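Local coordinates for pyruvate kinase (PDB 6P0Y), which probably catalyses the last step of glycolysis, in which phosphate passes from phosphoenolpyruvate to ADP to give pyruvate and ATP, at residues T46-T51 and V359-E364; C50-S55 and S71-N76. All coordinates share one frame; numbering follows the deposited sequence.

How the contacts relate
Both contacts lie in the closed, eight-stranded parallel barrel of the pyruvate kinase fold, with centres about 8 Å apart. They share strand 47-51, the first of the barrel. Contact 1 joins it to strand 358-361, the last in sequence, and so closes the barrel. Contact 2 joins it to strand 72-76, the next along the chain, after helix 59-68. Cys50 and Thr51 belong to both. The three strands run side by side, with 47-51 in the middle, and carry their C-terminal ends to the same ADP. The nucleotide therefore rests at the rim where the start and the end of the barrel domain meet.

Contact 1: residues T46-T51 and V359-E364; sequences TQIICT and VMLSGE. With ADP (adenosine-5'-diphosphate), chain C.
Ile49 lays its CG2 branch against the chain of Met360, with CG2 to Met360 CG at 3.7 Å, and the two side chains cross obliquely. CG2 stands opposite the Ile49 backbone N, since chi1 of -62° sets CG1 beside that N instead. The extended Met360 chain brings Met360 SD to 4.0 Å from Ile49 CG2. Val72 and Arg74 pack on the same face of the sheet. The other face carries Ile48, Cys50, Val359 and Leu361. Ile48 and Val359 lie side by side there, with Ile48 CG1 at 4.0 Å from Val359 CG2. Leu361 CD1 touches Ile48 CG2 at 3.9 Å and Cys50 SG at 4.1 Å, both on one side of the methyl. Helix 371-387 packs on this face through Val375 and Met378.

The pairing closes a TIM barrel, as first strand 47-51 meets last strand 358-361. Residues 47-51 and 359-361 run parallel, inclined by 23°. The ladder is regular: Val359 N to Gln47 O, Ile49 N to Val359 O, then Leu361 N to Ile49 O. At its end Leu361 O accepts twice from Thr51, from N and from OG1, each at 2.9 Å. The hydroxyl also receives a bond from Arg74. Beyond the strand, Ser362 N bonds Glu364 OE1 at 2.7 Å, while Leu331 N holds OE2. Ser362 OG lies 3.4 Å from O2A of ADP.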
ATOM      1  N   THR A  46      25.228  12.518   3.030  1.00 33.09           N
ATOM      2  CA  THR A  46      26.159  11.423   3.410  1.00 32.08           C
ATOM      3  C   THR A  46      27.403  12.052   4.046  1.00 31.64           C
ATOM      4  O   THR A  46      27.998  12.949   3.417  1.00 32.02           O
ATOM      5  CB  THR A  46      26.531  10.541   2.213  1.00 31.98           C
ATOM      6  OG1 THR A  46      25.337  10.042   1.608  1.00 31.98           O
ATOM      7  CG2 THR A  46      27.412   9.377   2.608  1.00 32.16           C
ATOM      8  N   GLN A  47      27.752  11.620   5.259  1.00 30.65           N
ATOM      9  CA  GLN A  47      28.950  12.092   6.001  1.00 30.28           C
ATOM     10  C   GLN A  47      30.186  11.410   5.406  1.00 31.10           C
ATOM     11  O   GLN A  47      30.035  10.313   4.837  1.00 32.38           O
ATOM     12  CB  GLN A  47      28.804  11.793   7.494  1.00 29.89           C
ATOM     13  CG  GLN A  47      27.588  12.447   8.141  1.00 29.66           C
ATOM     14  CD  GLN A  47      27.782  13.912   8.452  1.00 29.24           C
ATOM     15  OE1 GLN A  47      28.656  14.584   7.906  1.00 28.15           O
ATOM     16  NE2 GLN A  47      26.955  14.424   9.345  1.00 28.91           N
ATOM     17  N   ILE A  48      31.355  12.048   5.514  1.00 31.05           N
ATOM     18  CA  ILE A  48      32.645  11.547   4.957  1.00 30.78           C
ATOM     19  C   ILE A  48      33.664  11.433   6.095  1.00 31.78           C
ATOM     20  O   ILE A  48      33.895  12.441   6.789  1.00 32.71           O
ATOM     21  CB  ILE A  48      33.148  12.463   3.824  1.00 30.52           C
ATOM     22  CG1 ILE A  48      32.105  12.612   2.712  1.00 30.40           C
ATOM     23  CG2 ILE A  48      34.482  11.963   3.287  1.00 30.76           C
ATOM     24  CD1 ILE A  48      32.508  13.551   1.594  1.00 30.17           C
ATOM     25  N   ILE A  49      34.237  10.239   6.278  1.00 32.12           N
ATOM     26  CA  ILE A  49      35.406   9.982   7.167  1.00 32.16           C
ATOM     27  C   ILE A  49      36.669  10.055   6.303  1.00 32.05           C
ATOM     28  O   ILE A  49      36.704   9.382   5.260  1.00 32.29           O
ATOM     29  CB  ILE A  49      35.278   8.621   7.884  1.00 32.71           C
ATOM     30  CG1 ILE A  49      34.048   8.579   8.795  1.00 32.90           C
ATOM     31  CG2 ILE A  49      36.555   8.284   8.647  1.00 32.41           C
ATOM     32  CD1 ILE A  49      33.718   7.204   9.332  1.00 32.95           C
ATOM     33  N   CYS A  50      37.654  10.854   6.717  1.00 32.30           N
ATOM     34  CA  CYS A  50      39.004  10.921   6.102  1.00 32.06           C
ATOM     35  C   CYS A  50      40.028  10.323   7.070  1.00 32.96           C
ATOM     36  O   CYS A  50      40.133  10.828   8.212  1.00 32.92           O
ATOM     37  CB  CYS A  50      39.382  12.354   5.758  1.00 31.69           C
ATOM     38  SG  CYS A  50      38.246  13.119   4.574  1.00 30.80           S
ATOM     39  N   THR A  51      40.729   9.271   6.635  1.00 33.26           N
ATOM     40  CA  THR A  51      41.875   8.669   7.363  1.00 33.73           C
ATOM     41  C   THR A  51      43.056   9.636   7.253  1.00 33.59           C
ATOM     42  O   THR A  51      43.465   9.925   6.112  1.00 32.32           O
ATOM     43  CB  THR A  51      42.217   7.274   6.826  1.00 33.92           C
ATOM     44  OG1 THR A  51      41.061   6.443   6.956  1.00 33.37           O
ATOM     45  CG2 THR A  51      43.382   6.636   7.552  1.00 34.26           C
ATOM     46  N   VAL A 359      30.571   7.452   4.348  1.00 31.60           N
ATOM     47  CA  VAL A 359      31.601   6.799   3.486  1.00 31.18           C
ATOM     48  C   VAL A 359      32.973   7.106   4.094  1.00 31.03           C
ATOM     49  O   VAL A 359      33.036   7.963   4.994  1.00 31.31           O
ATOM     50  CB  VAL A 359      31.492   7.251   2.016  1.00 31.23           C
ATOM     51  CG1 VAL A 359      30.267   6.654   1.341  1.00 31.19           C
ATOM     52  CG2 VAL A 359      31.491   8.763   1.871  1.00 31.20           C
ATOM     53  N   MET A 360      34.026   6.419   3.645  1.00 31.30           N
ATOM     54  CA  MET A 360      35.380   6.539   4.248  1.00 31.53           C
ATOM     55  C   MET A 360      36.458   6.526   3.162  1.00 31.99           C
ATOM     56  O   MET A 360      36.395   5.666   2.260  1.00 31.95           O
ATOM     57  CB  MET A 360      35.646   5.397   5.232  1.00 31.45           C
ATOM     58  CG  MET A 360      36.874   5.618   6.095  1.00 31.08           C
ATOM     59  SD  MET A 360      36.957   4.474   7.493  1.00 30.96           S
ATOM     60  CE  MET A 360      37.925   3.149   6.773  1.00 30.61           C
ATOM     61  N   LEU A 361      37.420   7.443   3.280  1.00 32.75           N
ATOM     62  CA  LEU A 361      38.676   7.465   2.489  1.00 33.62           C
ATOM     63  C   LEU A 361      39.817   6.967   3.383  1.00 34.18           C
ATOM     64  O   LEU A 361      39.921   7.436   4.534  1.00 33.85           O
ATOM     65  CB  LEU A 361      38.914   8.890   1.988  1.00 34.29           C
ATOM     66  CG  LEU A 361      37.839   9.412   1.034  1.00 34.99           C
ATOM     67  CD1 LEU A 361      37.620  10.899   1.227  1.00 35.61           C
ATOM     68  CD2 LEU A 361      38.193   9.110  -0.413  1.00 34.79           C
ATOM     69  N   SER A 362      40.610   6.023   2.871  1.00 34.84           N
ATOM     70  CA  SER A 362      41.723   5.347   3.585  1.00 34.60           C
ATOM     71  C   SER A 362      43.054   5.789   2.966  1.00 34.72           C
ATOM     72  O   SER A 362      43.532   6.875   3.341  1.00 35.31           O
ATOM     73  CB  SER A 362      41.529   3.857   3.561  1.00 34.53           C
ATOM     74  OG  SER A 362      40.409   3.489   4.353  1.00 34.68           O
ATOM     75  N   GLY A 363      43.601   5.010   2.029  1.00 35.40           N
ATOM     76  CA  GLY A 363      44.843   5.336   1.300  1.00 37.14           C
ATOM     77  C   GLY A 363      44.725   6.632   0.511  1.00 37.75           C
ATOM     78  O   GLY A 363      45.749   7.334   0.381  1.00 39.03           O
ATOM     79  N   GLU A 364      43.523   6.950   0.016  1.00 37.83           N
ATOM     80  CA  GLU A 364      43.267   8.120  -0.868  1.00 38.03           C
ATOM     81  C   GLU A 364      43.655   9.414  -0.141  1.00 38.58           C
ATOM     82  O   GLU A 364      44.095  10.350  -0.828  1.00 39.31           O
ATOM     83  CB  GLU A 364      41.803   8.188  -1.308  1.00 38.56           C
ATOM     84  CG  GLU A 364      41.276   6.911  -1.944  1.00 38.65           C
ATOM     85  CD  GLU A 364      40.417   6.054  -1.028  1.00 38.83           C
ATOM     86  OE1 GLU A 364      40.707   6.009   0.185  1.00 39.25           O
ATOM     87  OE2 GLU A 364      39.449   5.444  -1.529  1.00 38.21           O
TER
HETATM   88  PB  ADP C 601      45.358  -0.267   6.665  1.00 50.62           P
HETATM   89  O1B ADP C 601      46.538  -0.730   7.501  1.00 49.65           O
HETATM   90  O2B ADP C 601      45.835  -0.158   5.202  1.00 50.93           O
HETATM   91  O3B ADP C 601      44.136  -1.116   6.800  1.00 50.26           O
HETATM   92  PA  ADP C 601      44.205   2.377   6.504  1.00 48.75           P
HETATM   93  O1A ADP C 601      44.333   3.569   7.426  1.00 49.62           O
HETATM   94  O2A ADP C 601      42.836   1.914   6.176  1.00 49.16           O
HETATM   95  O3A ADP C 601      45.048   1.209   7.175  1.00 50.77           O
HETATM   96  O5' ADP C 601      45.078   2.615   5.173  1.00 49.85           O
HETATM   97  C5' ADP C 601      45.725   3.825   4.726  1.00 50.21           C
HETATM   98  C4' ADP C 601      47.219   3.628   4.608  1.00 49.99           C
HETATM   99  O4' ADP C 601      47.885   4.888   4.851  1.00 50.55           O
HETATM  100  C3' ADP C 601      47.852   2.623   5.571  1.00 50.55           C
HETATM  101  O3' ADP C 601      47.957   1.338   4.970  1.00 49.41           O
HETATM  102  C2' ADP C 601      49.244   3.211   5.812  1.00 51.22           C
HETATM  103  O2' ADP C 601      50.155   2.818   4.792  1.00 52.41           O
HETATM  104  C1' ADP C 601      48.954   4.715   5.762  1.00 50.75           C
HETATM  105  N9  ADP C 601      48.572   5.306   7.043  1.00 49.62           N
HETATM  106  C8  ADP C 601      47.315   5.381   7.586  1.00 48.63           C
HETATM  107  N7  ADP C 601      47.272   5.963   8.761  1.00 48.20           N
HETATM  108  C5  ADP C 601      48.595   6.293   9.013  1.00 48.85           C
HETATM  109  C6  ADP C 601      49.227   6.926  10.104  1.00 48.70           C
HETATM  110  N6  ADP C 601      48.577   7.396  11.174  1.00 47.81           N
HETATM  111  N1  ADP C 601      50.568   7.081  10.050  1.00 49.18           N
HETATM  112  C2  ADP C 601      51.225   6.637   8.972  1.00 49.90           C
HETATM  113  N3  ADP C 601      50.737   6.038   7.880  1.00 49.84           N
HETATM  114  C4  ADP C 601      49.409   5.894   7.963  1.00 49.67           C

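Contact 2: residues C50-S55 and S71-N76; sequences CTIGPS and SVARLN. With K (potassium ion), chain E; ADP (adenosine-5'-diphosphate), chain C.
Cys50 and Thr51 pair in parallel with Ala73 and Arg74, through hydrogen bonds from Cys50 N to Val72 O, Arg74 N to Cys50 O and Ile52 N to Arg74 O. This is the first beta-alpha-beta unit of the TIM barrel, with helix 59-68 as the crossover between its strands. On the outer face Ile52 CG1 touches Ala73 CB at 3.8 Å, while Ile52 CB comes to 4.4 Å from Leu75 CD2. Helix 82-97 packs over this group through Thr88 and Ile92.

Arg74 occupies the other face beside Thr51, both side chains pointing the same way. Its chain leaves with CG opposite the backbone N (chi1 177°) and stays extended to NE, which carries the guanidinium along Thr51. Arg74 NH1 donates to Thr51 OG1 at 2.8 Å, with OG1 15° out of the guanidinium plane. Arg74 NH1 also donates to O1A of ADP at 3.2 Å. NE forms a salt bridge with Asp109, so the group is held at more than one side. Asn76 CB lies over one guanidinium face, offset toward its rim.

The Asn76 amide serves two ligands. Asn76 ND2 donates to O1A of ADP at 3.0 Å, a nearly straight bond (171°). Asn76 OD1 binds the potassium ion at 2.8 Å, and Ser78, Asp109 and Thr110 complete that site. One water ties Ile52 and Asn76 to the adenine: it donates to Ile52 O and accepts from Asn76 N and from N6 of ADP, the last at 3.0 Å.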
ATOM      1  N   CYS A  50      37.654  10.854   6.717  1.00 32.30           N
ATOM      2  CA  CYS A  50      39.004  10.921   6.102  1.00 32.06           C
ATOM      3  C   CYS A  50      40.028  10.323   7.070  1.00 32.96           C
ATOM      4  O   CYS A  50      40.133  10.828   8.212  1.00 32.92           O
ATOM      5  CB  CYS A  50      39.382  12.354   5.758  1.00 31.69           C
ATOM      6  SG  CYS A  50      38.246  13.119   4.574  1.00 30.80           S
ATOM      7  N   THR A  51      40.729   9.271   6.635  1.00 33.26           N
ATOM      8  CA  THR A  51      41.875   8.669   7.363  1.00 33.73           C
ATOM      9  C   THR A  51      43.056   9.636   7.253  1.00 33.59           C
ATOM     10  O   THR A  51      43.465   9.925   6.112  1.00 32.32           O
ATOM     11  CB  THR A  51      42.217   7.274   6.826  1.00 33.92           C
ATOM     12  OG1 THR A  51      41.061   6.443   6.956  1.00 33.37           O
ATOM     13  CG2 THR A  51      43.382   6.636   7.552  1.00 34.26           C
ATOM     14  N   ILE A  52      43.547  10.132   8.391  1.00 34.73           N
ATOM     15  CA  ILE A  52      44.655  11.130   8.465  1.00 36.90           C
ATOM     16  C   ILE A  52      45.982  10.370   8.511  1.00 38.90           C
ATOM     17  O   ILE A  52      46.098   9.427   9.318  1.00 39.37           O
ATOM     18  CB  ILE A  52      44.478  12.074   9.673  1.00 36.81           C
ATOM     19  CG1 ILE A  52      43.069  12.672   9.728  1.00 36.64           C
ATOM     20  CG2 ILE A  52      45.543  13.160   9.675  1.00 36.96           C
ATOM     21  CD1 ILE A  52      42.598  13.271   8.420  1.00 36.46           C
ATOM     22  N   GLY A  53      46.931  10.768   7.661  1.00 41.57           N
ATOM     23  CA  GLY A  53      48.279  10.178   7.573  1.00 43.97           C
ATOM     24  C   GLY A  53      49.282  11.161   6.971  1.00 46.32           C
ATOM     25  O   GLY A  53      48.984  12.346   6.830  1.00 48.94           O
ATOM     26  N   PRO A  54      50.499  10.693   6.605  1.00 46.51           N
ATOM     27  CA  PRO A  54      51.535  11.556   6.029  1.00 46.31           C
ATOM     28  C   PRO A  54      51.084  12.524   4.919  1.00 46.64           C
ATOM     29  O   PRO A  54      51.551  13.650   4.918  1.00 49.89           O
ATOM     30  CB  PRO A  54      52.526  10.529   5.462  1.00 46.00           C
ATOM     31  CG  PRO A  54      52.425   9.364   6.424  1.00 46.06           C
ATOM     32  CD  PRO A  54      50.956   9.303   6.777  1.00 46.00           C
ATOM     33  N   SER A  55      50.196  12.085   4.020  1.00 44.67           N
ATOM     34  CA  SER A  55      49.746  12.844   2.820  1.00 44.35           C
ATOM     35  C   SER A  55      48.889  14.063   3.200  1.00 44.63           C
ATOM     36  O   SER A  55      48.749  14.958   2.341  1.00 45.49           O
ATOM     37  CB  SER A  55      49.000  11.951   1.859  1.00 44.74           C
ATOM     38  OG  SER A  55      49.900  11.160   1.101  1.00 45.01           O
ATOM     39  N   SER A  71      33.788  15.171   7.376  1.00 31.51           N
ATOM     40  CA  SER A  71      32.897  15.131   8.565  1.00 30.95           C
ATOM     41  C   SER A  71      33.692  14.681   9.796  1.00 30.89           C
ATOM     42  O   SER A  71      33.481  15.261  10.884  1.00 30.99           O
ATOM     43  CB  SER A  71      31.718  14.219   8.343  1.00 30.50           C
ATOM     44  OG  SER A  71      31.106  14.468   7.088  1.00 30.84           O
ATOM     45  N   VAL A  72      34.554  13.673   9.631  1.00 29.85           N
ATOM     46  CA  VAL A  72      35.266  12.984  10.750  1.00 29.94           C
ATOM     47  C   VAL A  72      36.711  12.692  10.333  1.00 30.05           C
ATOM     48  O   VAL A  72      36.921  12.290   9.169  1.00 30.10           O
ATOM     49  CB  VAL A  72      34.524  11.696  11.153  1.00 30.03           C
ATOM     50  CG1 VAL A  72      35.368  10.792  12.040  1.00 30.14           C
ATOM     51  CG2 VAL A  72      33.192  12.006  11.818  1.00 30.00           C
ATOM     52  N   ALA A  73      37.655  12.891  11.258  1.00 29.54           N
ATOM     53  CA  ALA A  73      39.089  12.552  11.108  1.00 29.76           C
ATOM     54  C   ALA A  73      39.356  11.210  11.799  1.00 29.63           C
ATOM     55  O   ALA A  73      39.030  11.086  12.995  1.00 28.49           O
ATOM     56  CB  ALA A  73      39.943  13.654  11.683  1.00 29.68           C
ATOM     57  N   ARG A  74      39.914  10.244  11.062  1.00 30.97           N
ATOM     58  CA  ARG A  74      40.183   8.864  11.550  1.00 32.25           C
ATOM     59  C   ARG A  74      41.680   8.711  11.834  1.00 32.77           C
ATOM     60  O   ARG A  74      42.492   8.958  10.915  1.00 31.30           O
ATOM     61  CB  ARG A  74      39.709   7.823  10.531  1.00 32.73           C
ATOM     62  CG  ARG A  74      40.017   6.381  10.910  1.00 32.68           C
ATOM     63  CD  ARG A  74      39.245   5.408  10.039  1.00 33.02           C
ATOM     64  NE  ARG A  74      39.696   4.029  10.170  1.00 32.53           N
ATOM     65  CZ  ARG A  74      40.687   3.475   9.476  1.00 33.80           C
ATOM     66  NH1 ARG A  74      41.371   4.175   8.584  1.00 34.64           N
ATOM     67  NH2 ARG A  74      41.001   2.207   9.684  1.00 34.27           N
ATOM     68  N   LEU A  75      42.009   8.332  13.072  1.00 34.08           N
ATOM     69  CA  LEU A  75      43.371   7.933  13.512  1.00 34.07           C
ATOM     70  C   LEU A  75      43.401   6.407  13.614  1.00 33.61           C
ATOM     71  O   LEU A  75      42.812   5.851  14.561  1.00 33.12           O
ATOM     72  CB  LEU A  75      43.689   8.609  14.849  1.00 34.20           C
ATOM     73  CG  LEU A  75      43.468  10.122  14.868  1.00 35.05           C
ATOM     74  CD1 LEU A  75      43.657  10.687  16.269  1.00 35.70           C
ATOM     75  CD2 LEU A  75      44.393  10.813  13.875  1.00 35.29           C
ATOM     76  N   ASN A  76      44.017   5.760  12.627  1.00 34.09           N
ATOM     77  CA  ASN A  76      44.219   4.291  12.587  1.00 34.42           C
ATOM     78  C   ASN A  76      45.430   3.968  13.465  1.00 34.43           C
ATOM     79  O   ASN A  76      46.564   4.194  13.003  1.00 34.57           O
ATOM     80  CB  ASN A  76      44.363   3.805  11.142  1.00 34.68           C
ATOM     81  CG  ASN A  76      44.412   2.299  11.028  1.00 34.61           C
ATOM     82  OD1 ASN A  76      44.358   1.596  12.033  1.00 34.62           O
ATOM     83  ND2 ASN A  76      44.504   1.798   9.808  1.00 34.51           N
TER
HETATM   84  K     K E 603      42.853  -0.609  12.907  1.00 44.87           K
HETATM   85  PB  ADP C 601      45.358  -0.267   6.665  1.00 50.62           P
HETATM   86  O1B ADP C 601      46.538  -0.730   7.501  1.00 49.65           O
HETATM   87  O2B ADP C 601      45.835  -0.158   5.202  1.00 50.93           O
HETATM   88  O3B ADP C 601      44.136  -1.116   6.800  1.00 50.26           O
HETATM   89  PA  ADP C 601      44.205   2.377   6.504  1.00 48.75           P
HETATM   90  O1A ADP C 601      44.333   3.569   7.426  1.00 49.62           O
HETATM   91  O2A ADP C 601      42.836   1.914   6.176  1.00 49.16           O
HETATM   92  O3A ADP C 601      45.048   1.209   7.175  1.00 50.77           O
HETATM   93  O5' ADP C 601      45.078   2.615   5.173  1.00 49.85           O
HETATM   94  C5' ADP C 601      45.725   3.825   4.726  1.00 50.21           C
HETATM   95  C4' ADP C 601      47.219   3.628   4.608  1.00 49.99           C
HETATM   96  O4' ADP C 601      47.885   4.888   4.851  1.00 50.55           O
HETATM   97  C3' ADP C 601      47.852   2.623   5.571  1.00 50.55           C
HETATM   98  O3' ADP C 601      47.957   1.338   4.970  1.00 49.41           O
HETATM   99  C2' ADP C 601      49.244   3.211   5.812  1.00 51.22           C
HETATM  100  O2' ADP C 601      50.155   2.818   4.792  1.00 52.41           O
HETATM  101  C1' ADP C 601      48.954   4.715   5.762  1.00 50.75           C
HETATM  102  N9  ADP C 601      48.572   5.306   7.043  1.00 49.62           N
HETATM  103  C8  ADP C 601      47.315   5.381   7.586  1.00 48.63           C
HETATM  104  N7  ADP C 601      47.272   5.963   8.761  1.00 48.20           N
HETATM  105  C5  ADP C 601      48.595   6.293   9.013  1.00 48.85           C
HETATM  106  C6  ADP C 601      49.227   6.926  10.104  1.00 48.70           C
HETATM  107  N6  ADP C 601      48.577   7.396  11.174  1.00 47.81           N
HETATM  108  N1  ADP C 601      50.568   7.081  10.050  1.00 49.18           N
HETATM  109  C2  ADP C 601      51.225   6.637   8.972  1.00 49.90           C
HETATM  110  N3  ADP C 601      50.737   6.038   7.880  1.00 49.84           N
HETATM  111  C4  ADP C 601      49.409   5.894   7.963  1.00 49.67           C
HETATM  112  O   HOH W   1      45.667   7.167  10.545  1.00 36.24           O